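Local coordinates for beta-ketoacyl-[acyl-carrier-protein] synthase III (Pseudomonas aeruginosa, PDB 2X3E) that probably catalyses the first condensation of fatty acid synthesis, joining an acetyl group from acetyl-CoA to malonyl-ACP with release of carbon dioxide, at residues L294-L307 and W316-P328. The protein carries 1 engineered substitution. Numbering follows the deposited sequence.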
ATOM      1  N   LEU A 294      22.415 -13.511   8.767  1.00 20.16           N
ATOM      2  CA  LEU A 294      22.825 -14.552   7.831  1.00 21.27           C
ATOM      3  C   LEU A 294      24.319 -14.444   7.488  1.00 22.49           C
ATOM      4  O   LEU A 294      25.028 -15.453   7.479  1.00 23.28           O
ATOM      5  CB  LEU A 294      21.963 -14.491   6.559  1.00 21.31           C
ATOM      6  CG  LEU A 294      22.030 -15.696   5.622  1.00 22.86           C
ATOM      7  CD1 LEU A 294      21.559 -16.956   6.330  1.00 23.17           C
ATOM      8  CD2 LEU A 294      21.195 -15.446   4.370  1.00 23.05           C
ATOM      9  N   ARG A 295      24.790 -13.226   7.222  1.00 22.71           N
ATOM     10  CA  ARG A 295      26.217 -12.967   6.968  1.00 24.31           C
ATOM     11  C   ARG A 295      27.096 -13.442   8.124  1.00 24.97           C
ATOM     12  O   ARG A 295      28.170 -14.009   7.908  1.00 25.70           O
ATOM     13  CB  ARG A 295      26.479 -11.469   6.763  1.00 24.25           C
ATOM     14  CG  ARG A 295      26.165 -10.926   5.379  1.00 26.02           C
ATOM     15  CD  ARG A 295      26.892  -9.600   5.143  1.00 27.69           C
ATOM     16  NE  ARG A 295      26.439  -8.543   6.055  1.00 27.80           N
ATOM     17  CZ  ARG A 295      25.349  -7.793   5.877  1.00 27.61           C
ATOM     18  NH1 ARG A 295      24.561  -7.973   4.821  1.00 26.51           N
ATOM     19  NH2 ARG A 295      25.039  -6.854   6.769  1.00 27.38           N
ATOM     20  N   GLN A 296      26.634 -13.192   9.348  1.00 24.90           N
ATOM     21  CA  GLN A 296      27.369 -13.559  10.560  1.00 25.95           C
ATOM     22  C   GLN A 296      27.206 -15.026  10.975  1.00 26.49           C
ATOM     23  O   GLN A 296      27.845 -15.469  11.928  1.00 27.05           O
ATOM     24  CB  GLN A 296      26.925 -12.670  11.724  1.00 25.60           C
ATOM     25  CG  GLN A 296      27.257 -11.199  11.546  1.00 27.03           C
ATOM     26  CD  GLN A 296      28.719 -10.906  11.762  1.00 29.82           C
ATOM     27  OE1 GLN A 296      29.321 -11.365  12.738  1.00 32.31           O
ATOM     28  NE2 GLN A 296      29.308 -10.137  10.851  1.00 32.10           N
ATOM     29  N   GLY A 297      26.352 -15.772  10.278  1.00 26.52           N
ATOM     30  CA  GLY A 297      26.035 -17.149  10.663  1.00 27.09           C
ATOM     31  C   GLY A 297      25.279 -17.257  11.979  1.00 26.91           C
ATOM     32  O   GLY A 297      25.303 -18.303  12.638  1.00 27.50           O
ATOM     33  N   ILE A 298      24.602 -16.181  12.364  1.00 26.04           N
ATOM     34  CA  ILE A 298      23.869 -16.130  13.628  1.00 25.93           C
ATOM     35  C   ILE A 298      22.580 -16.955  13.554  1.00 25.25           C
ATOM     36  O   ILE A 298      22.170 -17.567  14.540  1.00 25.26           O
ATOM     37  CB  ILE A 298      23.526 -14.663  14.002  1.00 25.49           C
ATOM     38  CG1 ILE A 298      24.751 -13.965  14.590  1.00 26.32           C
ATOM     39  CG2 ILE A 298      22.345 -14.593  14.978  1.00 25.76           C
ATOM     40  CD1 ILE A 298      24.589 -12.468  14.719  1.00 26.02           C
ATOM     41  N   LEU A 299      21.962 -16.986  12.376  1.00 24.42           N
ATOM     42  CA  LEU A 299      20.632 -17.566  12.221  1.00 23.84           C
ATOM     43  C   LEU A 299      20.688 -19.083  12.103  1.00 24.91           C
ATOM     44  O   LEU A 299      21.384 -19.620  11.244  1.00 25.35           O
ATOM     45  CB  LEU A 299      19.936 -16.980  10.996  1.00 23.08           C
ATOM     46  CG  LEU A 299      19.822 -15.457  10.961  1.00 21.49           C
ATOM     47  CD1 LEU A 299      19.093 -15.007   9.710  1.00 20.23           C
ATOM     48  CD2 LEU A 299      19.127 -14.943  12.219  1.00 20.96           C
ATOM     49  N   ARG A 300      19.935 -19.757  12.966  1.00 25.52           N
ATOM     50  CA  ARG A 300      19.919 -21.213  13.043  1.00 26.91           C
ATOM     51  C   ARG A 300      18.884 -21.802  12.101  1.00 26.66           C
ATOM     52  O   ARG A 300      17.750 -21.336  12.069  1.00 25.77           O
ATOM     53  CB  ARG A 300      19.533 -21.667  14.449  1.00 27.50           C
ATOM     54  CG  ARG A 300      20.567 -21.456  15.523  1.00 30.51           C
ATOM     55  CD  ARG A 300      19.975 -21.823  16.886  1.00 34.02           C
ATOM     56  NE  ARG A 300      19.303 -23.128  16.873  1.00 36.88           N
ATOM     57  CZ  ARG A 300      19.822 -24.271  17.325  1.00 40.05           C
ATOM     58  NH1 ARG A 300      21.046 -24.321  17.855  1.00 41.28           N
ATOM     59  NH2 ARG A 300      19.102 -25.388  17.249  1.00 41.67           N
ATOM     60  N   ASP A 301      19.263 -22.854  11.379  1.00 27.32           N
ATOM     61  CA  ASP A 301      18.310 -23.638  10.596  1.00 27.75           C
ATOM     62  C   ASP A 301      17.193 -24.125  11.522  1.00 27.34           C
ATOM     63  O   ASP A 301      17.459 -24.837  12.489  1.00 27.70           O
ATOM     64  CB  ASP A 301      18.990 -24.866   9.967  1.00 29.38           C
ATOM     65  CG  ASP A 301      20.161 -24.512   9.057  1.00 30.39           C
ATOM     66  OD1 ASP A 301      20.180 -23.407   8.483  1.00 31.68           O
ATOM     67  OD2 ASP A 301      21.066 -25.364   8.907  1.00 34.52           O
ATOM     68  N   GLY A 302      15.953 -23.732  11.241  1.00 22.05           N
ATOM     69  CA  GLY A 302      14.803 -24.171  12.037  1.00 21.48           C
ATOM     70  C   GLY A 302      14.638 -23.475  13.383  1.00 20.89           C
ATOM     71  O   GLY A 302      13.776 -23.856  14.179  1.00 21.11           O
ATOM     72  N   GLY A 303      15.447 -22.450  13.642  1.00 19.85           N
ATOM     73  CA  GLY A 303      15.366 -21.708  14.895  1.00 19.21           C
ATOM     74  C   GLY A 303      14.052 -20.953  15.021  1.00 18.23           C
ATOM     75  O   GLY A 303      13.541 -20.397  14.043  1.00 17.29           O
ATOM     76  N   ASN A 304      13.495 -20.948  16.228  1.00 17.82           N
ATOM     77  CA  ASN A 304      12.269 -20.194  16.503  1.00 17.16           C
ATOM     78  C   ASN A 304      12.545 -18.694  16.411  1.00 16.23           C
ATOM     79  O   ASN A 304      13.436 -18.183  17.090  1.00 16.58           O
ATOM     80  CB  ASN A 304      11.727 -20.539  17.891  1.00 17.49           C
ATOM     81  CG  ASN A 304      11.333 -21.997  18.019  1.00 19.05           C
ATOM     82  OD1 ASN A 304      10.915 -22.626  17.045  1.00 19.09           O
ATOM     83  ND2 ASN A 304      11.460 -22.544  19.227  1.00 19.19           N
ATOM     84  N   MET A 305      11.779 -18.006  15.574  1.00 15.76           N
ATOM     85  CA  MET A 305      12.015 -16.596  15.274  1.00 14.97           C
ATOM     86  C   MET A 305      10.728 -15.772  15.327  1.00 14.37           C
ATOM     87  O   MET A 305       9.655 -16.237  14.929  1.00 13.65           O
ATOM     88  CB  MET A 305      12.645 -16.471  13.884  1.00 14.82           C
ATOM     89  CG  MET A 305      12.885 -15.040  13.401  1.00 13.98           C
ATOM     90  SD  MET A 305      13.629 -15.019  11.757  1.00 14.12           S
ATOM     91  CE  MET A 305      15.349 -15.299  12.171  1.00 13.07           C
ATOM     92  N   VAL A 306      10.857 -14.546  15.827  1.00 13.80           N
ATOM     93  CA  VAL A 306       9.807 -13.542  15.730  1.00 13.28           C
ATOM     94  C   VAL A 306      10.378 -12.252  15.139  1.00 13.47           C
ATOM     95  O   VAL A 306      11.449 -11.778  15.545  1.00 13.70           O
ATOM     96  CB  VAL A 306       9.158 -13.262  17.096  1.00 13.83           C
ATOM     97  CG1 VAL A 306       8.191 -12.070  17.022  1.00 12.48           C
ATOM     98  CG2 VAL A 306       8.428 -14.511  17.584  1.00 13.36           C
ATOM     99  N   LEU A 307       9.662 -11.722  14.153  1.00 13.16           N
ATOM    100  CA  LEU A 307       9.943 -10.420  13.587  1.00 13.76           C
ATOM    101  C   LEU A 307       8.903  -9.483  14.174  1.00 13.85           C
ATOM    102  O   LEU A 307       7.731  -9.837  14.260  1.00 14.42           O
ATOM    103  CB  LEU A 307       9.817 -10.444  12.063  1.00 13.90           C
ATOM    104  CG  LEU A 307      10.475 -11.611  11.330  1.00 14.39           C
ATOM    105  CD1 LEU A 307      10.240 -11.497   9.818  1.00 14.96           C
ATOM    106  CD2 LEU A 307      11.960 -11.681  11.635  1.00 14.40           C
ATOM    107  N   TRP A 316       1.790  -1.353  14.575  1.00 12.97           N
ATOM    108  CA  TRP A 316       2.659  -2.361  15.160  1.00 12.85           C
ATOM    109  C   TRP A 316       2.258  -3.730  14.649  1.00 12.90           C
ATOM    110  O   TRP A 316       1.165  -3.915  14.088  1.00 12.95           O
ATOM    111  CB  TRP A 316       2.556  -2.349  16.688  1.00 13.36           C
ATOM    112  CG  TRP A 316       1.186  -2.698  17.169  1.00 13.50           C
ATOM    113  CD1 TRP A 316       0.650  -3.943  17.290  1.00 13.90           C
ATOM    114  CD2 TRP A 316       0.160  -1.777  17.553  1.00 14.91           C
ATOM    115  NE1 TRP A 316      -0.655  -3.857  17.731  1.00 15.61           N
ATOM    116  CE2 TRP A 316      -0.976  -2.536  17.902  1.00 15.50           C
ATOM    117  CE3 TRP A 316       0.093  -0.382  17.634  1.00 15.40           C
ATOM    118  CZ2 TRP A 316      -2.167  -1.943  18.337  1.00 17.00           C
ATOM    119  CZ3 TRP A 316      -1.092   0.205  18.062  1.00 16.01           C
ATOM    120  CH2 TRP A 316      -2.201  -0.573  18.412  1.00 16.57           C
ATOM    121  N   GLY A 317       3.136  -4.697  14.864  1.00 13.03           N
ATOM    122  CA  GLY A 317       2.808  -6.086  14.583  1.00 13.19           C
ATOM    123  C   GLY A 317       3.994  -7.010  14.715  1.00 13.15           C
ATOM    124  O   GLY A 317       5.143  -6.560  14.759  1.00 13.34           O
ATOM    125  N   SER A 318       3.708  -8.303  14.796  1.00 13.29           N
ATOM    126  CA  SER A 318       4.752  -9.311  14.831  1.00 13.27           C
ATOM    127  C   SER A 318       4.322 -10.544  14.042  1.00 13.30           C
ATOM    128  O   SER A 318       3.133 -10.755  13.794  1.00 13.78           O
ATOM    129  CB  SER A 318       5.070  -9.715  16.273  1.00 13.63           C
ATOM    130  OG  SER A 318       5.325  -8.581  17.079  1.00 14.47           O
ATOM    131  N   VAL A 319       5.316 -11.336  13.650  1.00 13.30           N
ATOM    132  CA  VAL A 319       5.116 -12.590  12.921  0.50 13.56           C
ATOM    133  C   VAL A 319       6.064 -13.638  13.482  1.00 13.73           C
ATOM    134  O   VAL A 319       7.238 -13.338  13.706  1.00 13.74           O
ATOM    135  CB  VAL A 319       5.450 -12.435  11.427  0.50 13.65           C
ATOM    136  CG1 VAL A 319       4.972 -13.661  10.645  0.50 13.62           C
ATOM    137  CG2 VAL A 319       4.843 -11.162  10.863  0.50 14.12           C
ATOM    138  N   ALA A 320       5.565 -14.851  13.706  1.00 14.46           N
ATOM    139  CA  ALA A 320       6.396 -15.969  14.152  1.00 14.68           C
ATOM    140  C   ALA A 320       6.659 -16.897  12.975  1.00 14.94           C
ATOM    141  O   ALA A 320       5.771 -17.133  12.163  1.00 15.40           O
ATOM    142  CB  ALA A 320       5.703 -16.739  15.267  1.00 15.22           C
ATOM    143  N   LEU A 321       7.878 -17.420  12.899  1.00 14.94           N
ATOM    144  CA  LEU A 321       8.235 -18.451  11.929  1.00 15.63           C
ATOM    145  C   LEU A 321       9.446 -19.223  12.441  1.00 15.70           C
ATOM    146  O   LEU A 321      10.155 -18.750  13.325  1.00 15.52           O
ATOM    147  CB  LEU A 321       8.550 -17.829  10.561  1.00 15.26           C
ATOM    148  CG  LEU A 321       9.843 -17.008  10.412  1.00 15.90           C
ATOM    149  CD1 LEU A 321      10.170 -16.779   8.928  1.00 15.68           C
ATOM    150  CD2 LEU A 321       9.755 -15.666  11.158  1.00 15.16           C
ATOM    151  N   ARG A 322       9.671 -20.415  11.902  1.00 16.35           N
ATOM    152  CA  ARG A 322      10.945 -21.096  12.103  1.00 16.95           C
ATOM    153  C   ARG A 322      11.823 -20.751  10.913  1.00 16.82           C
ATOM    154  O   ARG A 322      11.363 -20.782   9.774  1.00 16.62           O
ATOM    155  CB  ARG A 322      10.758 -22.604  12.247  1.00 17.96           C
ATOM    156  CG  ARG A 322      10.052 -22.999  13.550  1.00 19.91           C
ATOM    157  CD  ARG A 322       9.949 -24.508  13.712  1.00 23.05           C
ATOM    158  NE  ARG A 322       9.294 -25.121  12.555  1.00 25.87           N
ATOM    159  CZ  ARG A 322       9.813 -26.084  11.786  1.00 28.15           C
ATOM    160  NH1 ARG A 322      11.014 -26.614  12.038  1.00 29.33           N
ATOM    161  NH2 ARG A 322       9.109 -26.542  10.759  1.00 28.35           N
ATOM    162  N   TRP A 323      13.074 -20.382  11.180  1.00 16.85           N
ATOM    163  CA  TRP A 323      13.947 -19.859  10.128  1.00 17.07           C
ATOM    164  C   TRP A 323      14.377 -20.998   9.208  1.00 18.01           C
ATOM    165  O   TRP A 323      14.838 -22.038   9.692  1.00 18.69           O
ATOM    166  CB  TRP A 323      15.173 -19.155  10.727  1.00 17.49           C
ATOM    167  CG  TRP A 323      16.061 -18.529   9.683  1.00 17.74           C
ATOM    168  CD1 TRP A 323      17.305 -18.936   9.313  1.00 18.96           C
ATOM    169  CD2 TRP A 323      15.743 -17.406   8.859  1.00 18.35           C
ATOM    170  NE1 TRP A 323      17.792 -18.127   8.316  1.00 20.09           N
ATOM    171  CE2 TRP A 323      16.849 -17.177   8.017  1.00 19.25           C
ATOM    172  CE3 TRP A 323      14.630 -16.570   8.751  1.00 18.56           C
ATOM    173  CZ2 TRP A 323      16.877 -16.144   7.079  1.00 19.66           C
ATOM    174  CZ3 TRP A 323      14.658 -15.538   7.815  1.00 19.04           C
ATOM    175  CH2 TRP A 323      15.776 -15.340   6.991  1.00 19.46           C
ATOM    176  N   PRO A 324      14.210 -20.819   7.883  1.00 18.06           N
ATOM    177  CA  PRO A 324      14.559 -21.865   6.937  1.00 19.26           C
ATOM    178  C   PRO A 324      16.020 -21.803   6.524  1.00 20.24           C
ATOM    179  O   PRO A 324      16.732 -20.860   6.879  1.00 20.24           O
ATOM    180  CB  PRO A 324      13.662 -21.548   5.741  1.00 19.05           C
ATOM    181  CG  PRO A 324      13.577 -20.067   5.742  1.00 18.33           C
ATOM    182  CD  PRO A 324      13.664 -19.635   7.189  1.00 17.77           C
ATOM    183  N   LYS A 325      16.453 -22.802   5.768  1.00 22.23           N
ATOM    184  CA  LYS A 325      17.807 -22.827   5.224  1.00 23.91           C
ATOM    185  C   LYS A 325      17.877 -21.894   4.018  1.00 24.77           C
ATOM    186  O   LYS A 325      17.351 -22.213   2.949  1.00 25.26           O
ATOM    187  CB  LYS A 325      18.191 -24.249   4.819  1.00 25.13           C
ATOM    188  CG  LYS A 325      18.144 -25.252   5.974  1.00 26.32           C
ATOM    189  CD  LYS A 325      18.309 -26.683   5.489  1.00 29.36           C
ATOM    190  CE  LYS A 325      18.178 -27.676   6.638  1.00 30.98           C
ATOM    191  NZ  LYS A 325      16.826 -27.627   7.281  1.00 30.49           N
ATOM    192  N   ILE A 326      18.513 -20.737   4.197  1.00 25.03           N
ATOM    193  CA  ILE A 326      18.619 -19.732   3.136  1.00 25.98           C
ATOM    194  C   ILE A 326      20.055 -19.632   2.660  1.00 27.90           C
ATOM    195  O   ILE A 326      20.981 -19.576   3.478  1.00 27.96           O
ATOM    196  CB  ILE A 326      18.159 -18.333   3.617  1.00 25.17           C
ATOM    197  CG1 ILE A 326      16.672 -18.350   3.984  1.00 24.68           C
ATOM    198  CG2 ILE A 326      18.428 -17.273   2.545  1.00 25.80           C
ATOM    199  CD1 ILE A 326      15.747 -18.645   2.804  1.00 25.00           C
ATOM    200  N   VAL A 327      20.236 -19.610   1.337  1.00 29.62           N
ATOM    201  CA  VAL A 327      21.559 -19.475   0.742  1.00 31.94           C
ATOM    202  C   VAL A 327      22.036 -18.033   0.915  1.00 32.73           C
ATOM    203  O   VAL A 327      21.347 -17.088   0.480  1.00 32.62           O
ATOM    204  CB  VAL A 327      21.567 -19.835  -0.764  1.00 33.62           C
ATOM    205  CG1 VAL A 327      22.956 -19.633  -1.355  1.00 35.68           C
ATOM    206  CG2 VAL A 327      21.106 -21.265  -0.979  1.00 33.73           C
ATOM    207  N   PRO A 328      23.211 -17.854   1.550  1.00 33.78           N
ATOM    208  CA  PRO A 328      23.793 -16.519   1.738  1.00 34.52           C
ATOM    209  C   PRO A 328      24.224 -15.864   0.421  1.00 36.48           C
ATOM    210  O   PRO A 328      24.367 -16.550  -0.597  1.00 37.93           O
ATOM    211  CB  PRO A 328      25.014 -16.786   2.632  1.00 35.01           C
ATOM    212  CG  PRO A 328      25.363 -18.211   2.403  1.00 35.68           C
ATOM    213  CD  PRO A 328      24.084 -18.920   2.086  1.00 34.31           C
TER
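Met305 and Leu321 exchange both backbone hydrogen bonds, and so do Leu307 and Val319, making these the hydrogen-bonded pairs of an antiparallel beta hairpin in the C-terminal half of a thiolase-like fold. The bonding runs on past the strands: Trp323 N donates to Gly303 O at 2.9 Å, and Gly302 N reaches Trp323 O at 2.6 Å. Gly302 and Gly303 are the third and fourth residues of the type II turn Arg300-Gly303, closed by Gly303 N on Arg300 O, which leads the chain from helix 285-295 into strand 304-307. On its other edge that strand bonds to strand 246-249, so it sits inside the sheet.

Met305, Leu307, Val319 and Leu321 share one face, where Met305 and Leu307 pack on Leu290 and Ile286 of helix 285-295. Met305 runs extended beside Leu321, its CG 3.9 Å from Leu321 CD2, then bends at chi3 (-82°) and brings sulfur and methyl to the indole of Trp323. This is an oblique Met-aromatic contact, with Met305 SD 3.5 Å from Trp323 CE3. On the opposite face, Val306 and Ala320 stand at a non-hydrogen-bonded pair, and Val306 packs on Val233 of helix 215-237. Along the same face Asn304 OD1 rests against Arg322 CG, while its ND2 is held by Asp243 O.

Trp323 ties the turn to the C-terminal tail. With CG anti to the backbone N (chi1 -177°), Leu299 CD1 and Pro324 CD lie on opposite sides of the indole plane, both offset toward the rim, with Arg300 O at its edge, in plane. Lys325 lays CG 3.7 Å from Asp301 OD1, but its ammonium pairs with Glu174. Farther along, the tail meets Leu294 of helix 285-295, whose CD2 lies 3.8 Å from Ile326 CG2 and 3.9 Å from Pro328 CA.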